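Long-range contacts in profilin-2 (Acanthamoeba castellanii, PDB 2ACG), which binds monomeric actin, preventing its polymerization at high concentration and promoting it at low concentration, and also binds PIP2, limiting the formation of IP3: residues Ala19-His24 against Ala94-Val99; Asn58-Ala63 against Val86-Thr91; Thr65-Ile70 against Gly79-Ala84. All coordinates share one frame; numbering follows the deposited sequence.

Contact 1 of 3, residues Ala19-His24 against Ala94-Val99; sequences AAIIGH and AILIGV
Ile22 and Ile95 face each other on two antiparallel neighbours in the profilin sheet, strands 18-23 and 94-100. Their backbones form a hydrogen-bonded pair in which Ile22 N reaches Ile95 O over 3.0 Å, almost straight at 165°, while the return bond from Ile95 N to Ile22 O is weak and bent. The second such pair joins Ala20 and Ile97: Ala20 N lies 2.8 Å from Ile97 O, and Ile97 N bonds back to Ala20 O.

Side chains alternate between the two faces. On one, Ile22 presses its CG2 branch over CB of Ile95 (3.5 Å), and the far end of its other branch, CD1, meets CD1 of Ile97 at 4.0 Å. Ala20 and Ile22 are covered there by Phe35 and Val37. On the other face, CG2 of Ile21 rests 3.9 Å from CB of Ala94. This is the side packed by the terminal helices of the profilin fold: helix 2-7 covers Ile21 through Trp2, Tyr5 and Val6, and helix 106-123 covers Leu96, whose side chain is about 8 Å from that of Lys115, an actin-binding site on this helix.

Past Gly23, His24 turns the edge of its ring to Ala94 and Ile95. Its NE2 makes a weak, bent bond to Ala94 O (2.8 Å) and another weak one to Thr91 O. CG1 of Ile95, anti to its own carbonyl carbon (chi1 -59°), swings toward the imidazole and meets His24 CD2 near the ring plane at 3.7 Å.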
# COMPACT_ATOMS: atom_id res chain seq x y z
N ALA A 19 7.36 -1.51 -3.05
CA ALA A 19 6.44 -1.99 -1.99
C ALA A 19 7.01 -1.70 -0.62
O ALA A 19 8.18 -1.36 -0.51
CB ALA A 19 6.18 -3.48 -2.21
N ALA A 20 6.15 -1.83 0.37
CA ALA A 20 6.52 -1.58 1.77
C ALA A 20 5.44 -2.18 2.68
O ALA A 20 4.37 -2.57 2.20
CB ALA A 20 6.64 -0.07 1.99
N ILE A 21 5.76 -2.29 3.94
CA ILE A 21 4.91 -2.79 5.01
C ILE A 21 5.09 -1.76 6.14
O ILE A 21 6.21 -1.68 6.67
CB ILE A 21 5.21 -4.24 5.45
CG1 ILE A 21 5.12 -5.25 4.27
CG2 ILE A 21 4.27 -4.76 6.59
CD1 ILE A 21 5.65 -6.66 4.70
N ILE A 22 4.07 -0.99 6.38
CA ILE A 22 4.04 0.06 7.41
C ILE A 22 3.34 -0.47 8.66
O ILE A 22 2.62 -1.48 8.58
CB ILE A 22 3.25 1.28 6.80
CG1 ILE A 22 4.16 2.50 6.62
CG2 ILE A 22 1.90 1.62 7.42
CD1 ILE A 22 5.08 2.34 5.38
N GLY A 23 3.57 0.17 9.76
CA GLY A 23 2.93 -0.17 11.07
C GLY A 23 1.69 0.72 11.12
O GLY A 23 1.62 1.68 10.35
N HIS A 24 0.74 0.44 12.01
CA HIS A 24 -0.49 1.26 12.03
C HIS A 24 -0.23 2.72 12.35
O HIS A 24 -1.13 3.54 12.12
CB HIS A 24 -1.68 0.82 12.87
CG HIS A 24 -2.44 -0.32 12.26
ND1 HIS A 24 -3.36 -1.06 12.93
CD2 HIS A 24 -2.31 -0.85 11.03
CE1 HIS A 24 -3.83 -2.01 12.12
NE2 HIS A 24 -3.20 -1.90 10.97
N ALA A 94 -0.56 -4.32 10.58
CA ALA A 94 0.26 -3.63 9.56
C ALA A 94 -0.60 -2.94 8.52
O ALA A 94 -1.80 -2.76 8.72
CB ALA A 94 1.09 -4.76 8.91
N ILE A 95 -0.01 -2.55 7.42
CA ILE A 95 -0.59 -1.91 6.26
C ILE A 95 0.32 -2.24 5.05
O ILE A 95 1.46 -1.77 5.06
CB ILE A 95 -0.76 -0.36 6.35
CG1 ILE A 95 -1.65 0.12 7.54
CG2 ILE A 95 -1.35 0.21 5.02
CD1 ILE A 95 -1.74 1.67 7.66
N LEU A 96 -0.17 -3.01 4.12
CA LEU A 96 0.59 -3.39 2.90
C LEU A 96 0.41 -2.27 1.87
O LEU A 96 -0.68 -1.68 1.81
CB LEU A 96 0.11 -4.72 2.35
CG LEU A 96 -0.33 -5.78 3.32
CD1 LEU A 96 -0.55 -7.10 2.59
CD2 LEU A 96 0.71 -5.93 4.41
N ILE A 97 1.44 -2.09 1.10
CA ILE A 97 1.54 -1.06 0.09
C ILE A 97 2.41 -1.57 -1.07
O ILE A 97 3.57 -1.91 -0.77
CB ILE A 97 2.34 0.19 0.62
CG1 ILE A 97 1.77 0.83 1.89
CG2 ILE A 97 2.58 1.24 -0.52
CD1 ILE A 97 2.52 2.13 2.29
N GLY A 98 1.84 -1.53 -2.25
CA GLY A 98 2.55 -1.97 -3.46
C GLY A 98 2.19 -0.99 -4.57
O GLY A 98 1.00 -0.72 -4.76
N VAL A 99 3.19 -0.48 -5.28
CA VAL A 99 2.90 0.47 -6.39
C VAL A 99 3.07 -0.30 -7.69
O VAL A 99 3.74 -1.33 -7.75
CB VAL A 99 3.65 1.78 -6.19
CG1 VAL A 99 3.87 2.15 -4.72
CG2 VAL A 99 4.95 1.89 -6.93

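Contact 2 of 3, residues Asn58-Ala63 against Val86-Thr91; sequences NGFELA and VITVKT
Phe60 touches Val86 with the far end of its ring: CZ stands 3.6 Å from CG1 of Val86, and CE2 lies 3.8 Å from the same methyl, the ring slanting across the branch. Leu62 comes in beside it at about a right angle to the valine, its CD2 methyl 4.0 Å from Val86 CG2. Thr88 adds its CG2 methyl at the margin, 4.3 Å from Phe60 CZ. Only carbon atoms meet; Thr88 OG1 turns to Val77 O on strand 76-81.

CD1 of Leu62 lies at the edge of the Phe60 ring, in its plane. With CG between the backbone N and the carbonyl carbon (chi1 73°), Phe60 extends its ring so that CZ leads toward Val86. Just before it, Gly59 leaves helix 53-58 with a positive phi, a backbone shape that suits glycine, and turns the chain into the strand.

Strands 60-62 and 84-90 belong to one curled sheet but are not neighbours in it; segments 60-62 and 86-90 run at 97° to each other, their axes 10.5 Å apart at closest approach. Tyr67 of strand 65-69 and Ile97 and Val99 of strand 94-100 also pack on Val86, while Phe49 reaches Thr88.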
# COMPACT_ATOMS: atom_id res chain seq x y z
N ASN A 58 -8.67 15.61 -1.30
CA ASN A 58 -7.34 16.16 -1.64
C ASN A 58 -6.50 15.12 -2.39
O ASN A 58 -5.73 15.46 -3.32
CB ASN A 58 -6.65 16.75 -0.42
CG ASN A 58 -7.32 17.89 0.31
OD1 ASN A 58 -7.27 19.08 -0.06
ND2 ASN A 58 -7.96 17.58 1.45
N GLY A 59 -6.65 13.87 -2.00
CA GLY A 59 -5.88 12.76 -2.61
C GLY A 59 -4.89 12.43 -1.47
O GLY A 59 -5.16 12.93 -0.36
N PHE A 60 -3.87 11.70 -1.80
CA PHE A 60 -2.85 11.31 -0.79
C PHE A 60 -1.48 11.18 -1.45
O PHE A 60 -1.39 10.92 -2.66
CB PHE A 60 -3.26 10.05 -0.05
CG PHE A 60 -3.21 8.72 -0.72
CD1 PHE A 60 -4.31 8.24 -1.43
CD2 PHE A 60 -2.09 7.91 -0.59
CE1 PHE A 60 -4.29 6.99 -2.01
CE2 PHE A 60 -2.01 6.63 -1.17
CZ PHE A 60 -3.13 6.17 -1.89
N GLU A 61 -0.45 11.37 -0.64
CA GLU A 61 0.92 11.26 -1.12
C GLU A 61 1.64 10.04 -0.53
O GLU A 61 1.42 9.62 0.60
CB GLU A 61 1.81 12.45 -0.79
CG GLU A 61 1.44 13.79 -1.39
CD GLU A 61 2.18 14.97 -0.83
OE1 GLU A 61 3.34 14.65 -0.44
OE2 GLU A 61 1.67 16.08 -0.75
N LEU A 62 2.52 9.54 -1.35
CA LEU A 62 3.37 8.40 -0.98
C LEU A 62 4.68 8.62 -1.76
O LEU A 62 4.69 8.69 -2.99
CB LEU A 62 2.68 7.08 -1.20
CG LEU A 62 2.12 6.29 -0.05
CD1 LEU A 62 1.17 7.07 0.81
CD2 LEU A 62 1.35 5.10 -0.65
N ALA A 63 5.73 8.71 -0.97
CA ALA A 63 7.08 8.89 -1.52
C ALA A 63 7.14 9.98 -2.57
O ALA A 63 7.77 9.81 -3.62
CB ALA A 63 7.63 7.57 -2.03
N VAL A 86 -1.19 2.97 -6.74
CA VAL A 86 -0.83 2.17 -5.55
C VAL A 86 -2.04 1.50 -4.89
O VAL A 86 -3.14 2.06 -4.80
CB VAL A 86 -0.07 3.16 -4.61
CG1 VAL A 86 -1.00 4.07 -3.83
CG2 VAL A 86 0.94 2.48 -3.70
N ILE A 87 -1.77 0.30 -4.38
CA ILE A 87 -2.75 -0.52 -3.67
C ILE A 87 -2.34 -0.52 -2.20
O ILE A 87 -1.17 -0.89 -1.97
CB ILE A 87 -2.82 -2.00 -4.20
CG1 ILE A 87 -3.01 -2.07 -5.72
CG2 ILE A 87 -3.90 -2.84 -3.48
CD1 ILE A 87 -4.12 -1.17 -6.33
N THR A 88 -3.21 -0.13 -1.30
CA THR A 88 -2.82 -0.14 0.14
C THR A 88 -3.88 -0.97 0.88
O THR A 88 -5.05 -0.64 0.70
CB THR A 88 -2.81 1.32 0.74
OG1 THR A 88 -4.23 1.65 0.93
CG2 THR A 88 -2.12 2.37 -0.14
N VAL A 89 -3.49 -1.95 1.66
CA VAL A 89 -4.36 -2.83 2.41
C VAL A 89 -4.01 -2.97 3.88
O VAL A 89 -2.92 -3.42 4.27
CB VAL A 89 -4.38 -4.20 1.70
CG1 VAL A 89 -5.18 -5.25 2.43
CG2 VAL A 89 -4.80 -4.03 0.25
N LYS A 90 -4.99 -2.65 4.71
CA LYS A 90 -4.88 -2.74 6.17
C LYS A 90 -5.09 -4.15 6.71
O LYS A 90 -6.06 -4.85 6.37
CB LYS A 90 -5.87 -1.81 6.84
CG LYS A 90 -5.98 -2.05 8.36
CD LYS A 90 -6.86 -0.94 8.93
CE LYS A 90 -6.63 -0.64 10.37
NZ LYS A 90 -7.18 0.72 10.67
N THR A 91 -4.16 -4.52 7.59
CA THR A 91 -4.20 -5.84 8.24
C THR A 91 -4.49 -5.58 9.71
O THR A 91 -4.81 -4.41 10.05
CB THR A 91 -2.96 -6.76 7.94
OG1 THR A 91 -1.79 -6.17 8.59
CG2 THR A 91 -2.68 -6.96 6.45

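Contact 3 of 3, residues Thr65-Ile70 against Gly79-Ala84; sequences TRYVTI and GKKGSA
Val68 and Lys80 hold the closely bonded part of this contact, an antiparallel hydrogen-bonded pair. Val68 N meets Lys80 O at 2.8 Å, and Lys80 N returns a 2.9 Å bond to Val68 O. In the next, non-hydrogen-bonded pair Gly79 faces Thr69. Gly79 CA makes a CA-H...O contact to Val68 O at 2.9 Å; the absence of a side chain lets it pack this close to Tyr67 CB.

Tyr67 packs on the buried side. The backbone carbonyl carbon of Lys80 lies in plane at its ring edge, CB of Lys81 approaches CD1 obliquely at 4.0 Å, and CG2 of Thr65 covers one face near the rim, 3.7 Å above the plane.

The other side is looser and faces solvent, with Val68, Lys80 and Lys81 exposed. Segments 65-69 and 79-81 meet at 124°, and Lys81 spans the opening between them. Bent at chi2 (-87°) and chi4, it passes its CG alongside the methyl CG2 of Thr65 (3.7 Å) and folds its NZ back to bond Arg66 O at 3.0 Å. At the other end, the CD1 methyl of exposed Ile70 lies 4.1 Å from CB of Lys80.

Beyond Lys81 the chain reverses through Gly82 and Ser83 in a type II' turn, with Lys81 and Ala84 bonded both ways; Gly82 has the positive phi that this turn needs. This turn closes a two-residue beta hairpin of strands 76-81 and 84-90, next to the pairing of 65-69 with 76-81, in the antiparallel meander of the profilin sheet.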
# COMPACT_ATOMS: atom_id res chain seq x y z
N THR A 65 4.82 11.14 -4.55
CA THR A 65 3.76 11.11 -5.58
C THR A 65 2.38 11.35 -4.97
O THR A 65 2.01 10.80 -3.94
CB THR A 65 3.75 9.83 -6.48
OG1 THR A 65 5.12 9.66 -7.00
CG2 THR A 65 2.78 9.97 -7.66
N ARG A 66 1.65 12.21 -5.66
CA ARG A 66 0.28 12.57 -5.28
C ARG A 66 -0.63 11.62 -6.09
O ARG A 66 -0.64 11.64 -7.33
CB ARG A 66 -0.08 14.01 -5.58
CG ARG A 66 -1.27 14.61 -4.87
CD ARG A 66 -0.97 14.88 -3.42
NE ARG A 66 -2.03 15.71 -2.87
CZ ARG A 66 -2.42 15.96 -1.64
NH1 ARG A 66 -1.83 15.50 -0.53
NH2 ARG A 66 -3.55 16.67 -1.48
N TYR A 67 -1.32 10.81 -5.33
CA TYR A 67 -2.25 9.83 -5.93
C TYR A 67 -3.68 10.32 -5.79
O TYR A 67 -4.01 11.17 -4.93
CB TYR A 67 -2.04 8.46 -5.29
CG TYR A 67 -0.71 7.82 -5.69
CD1 TYR A 67 -0.61 7.16 -6.92
CD2 TYR A 67 0.39 7.84 -4.85
CE1 TYR A 67 0.57 6.54 -7.30
CE2 TYR A 67 1.57 7.22 -5.22
CZ TYR A 67 1.68 6.58 -6.44
OH TYR A 67 2.85 5.97 -6.79
N VAL A 68 -4.51 9.75 -6.66
CA VAL A 68 -5.95 10.12 -6.60
C VAL A 68 -6.77 8.96 -6.07
O VAL A 68 -6.61 7.84 -6.54
CB VAL A 68 -6.36 10.73 -7.93
CG1 VAL A 68 -7.74 10.30 -8.39
CG2 VAL A 68 -6.28 12.26 -7.84
N THR A 69 -7.63 9.24 -5.08
CA THR A 69 -8.50 8.23 -4.47
C THR A 69 -9.54 7.67 -5.45
O THR A 69 -10.41 8.35 -6.00
CB THR A 69 -9.18 8.71 -3.14
OG1 THR A 69 -8.20 9.40 -2.32
CG2 THR A 69 -9.80 7.57 -2.31
N ILE A 70 -9.43 6.37 -5.68
CA ILE A 70 -10.34 5.60 -6.53
C ILE A 70 -11.35 4.87 -5.57
O ILE A 70 -12.56 5.02 -5.65
CB ILE A 70 -9.64 4.43 -7.27
CG1 ILE A 70 -9.00 4.74 -8.62
CG2 ILE A 70 -10.61 3.20 -7.41
CD1 ILE A 70 -8.19 3.45 -9.07
N GLY A 79 -5.41 4.13 -5.16
CA GLY A 79 -5.17 5.43 -5.79
C GLY A 79 -4.56 5.21 -7.18
O GLY A 79 -4.11 4.10 -7.51
N LYS A 80 -4.58 6.28 -7.96
CA LYS A 80 -4.00 6.20 -9.30
C LYS A 80 -3.44 7.56 -9.71
O LYS A 80 -3.84 8.60 -9.18
CB LYS A 80 -4.93 5.64 -10.35
CG LYS A 80 -5.92 6.64 -10.88
CD LYS A 80 -6.21 6.39 -12.35
CE LYS A 80 -7.23 7.39 -12.88
NZ LYS A 80 -7.14 7.43 -14.37
N LYS A 81 -2.49 7.45 -10.62
CA LYS A 81 -1.75 8.56 -11.22
C LYS A 81 -1.55 8.21 -12.70
O LYS A 81 -0.57 7.54 -13.02
CB LYS A 81 -0.36 8.70 -10.61
CG LYS A 81 0.03 10.04 -10.06
CD LYS A 81 0.64 11.04 -11.01
CE LYS A 81 0.64 12.43 -10.39
NZ LYS A 81 -0.77 12.85 -10.07
N GLY A 82 -2.48 8.67 -13.52
CA GLY A 82 -2.41 8.35 -14.98
C GLY A 82 -2.68 6.85 -15.07
O GLY A 82 -3.69 6.38 -14.51
N SER A 83 -1.78 6.12 -15.67
CA SER A 83 -1.88 4.66 -15.82
C SER A 83 -1.05 3.87 -14.84
O SER A 83 -0.76 2.67 -15.06
CB SER A 83 -1.55 4.30 -17.27
OG SER A 83 -0.50 5.19 -17.70
N ALA A 84 -0.68 4.47 -13.72
CA ALA A 84 0.10 3.81 -12.64
C ALA A 84 -0.60 4.16 -11.33
O ALA A 84 -1.47 5.06 -11.33
CB ALA A 84 1.54 4.28 -12.63

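In the fold
The three contacts nest one inside another, and none cross. From the N terminus, strand 18-23 waits for strand 94-100, so contact 1 closes the longest loop, 69 residues holding helices 39-48 and 53-58 and most of the sheet. Within it, contact 2 joins 58-63 to 86-91 around 22 residues, and innermost contact 3 joins 65-70 to 79-84 around eight. Backbone bonds carry one into the next: Leu96 with Val89 links contacts 1 and 2, and Phe60 with Tyr67 and Val86 with Gly79 link contacts 2 and 3. Contacts 1 and 3 pair strands along the curled sheet, their centres about 17 Å apart; contact 2 packs strand 60-62 against strand 84-90, which are not paired with each other.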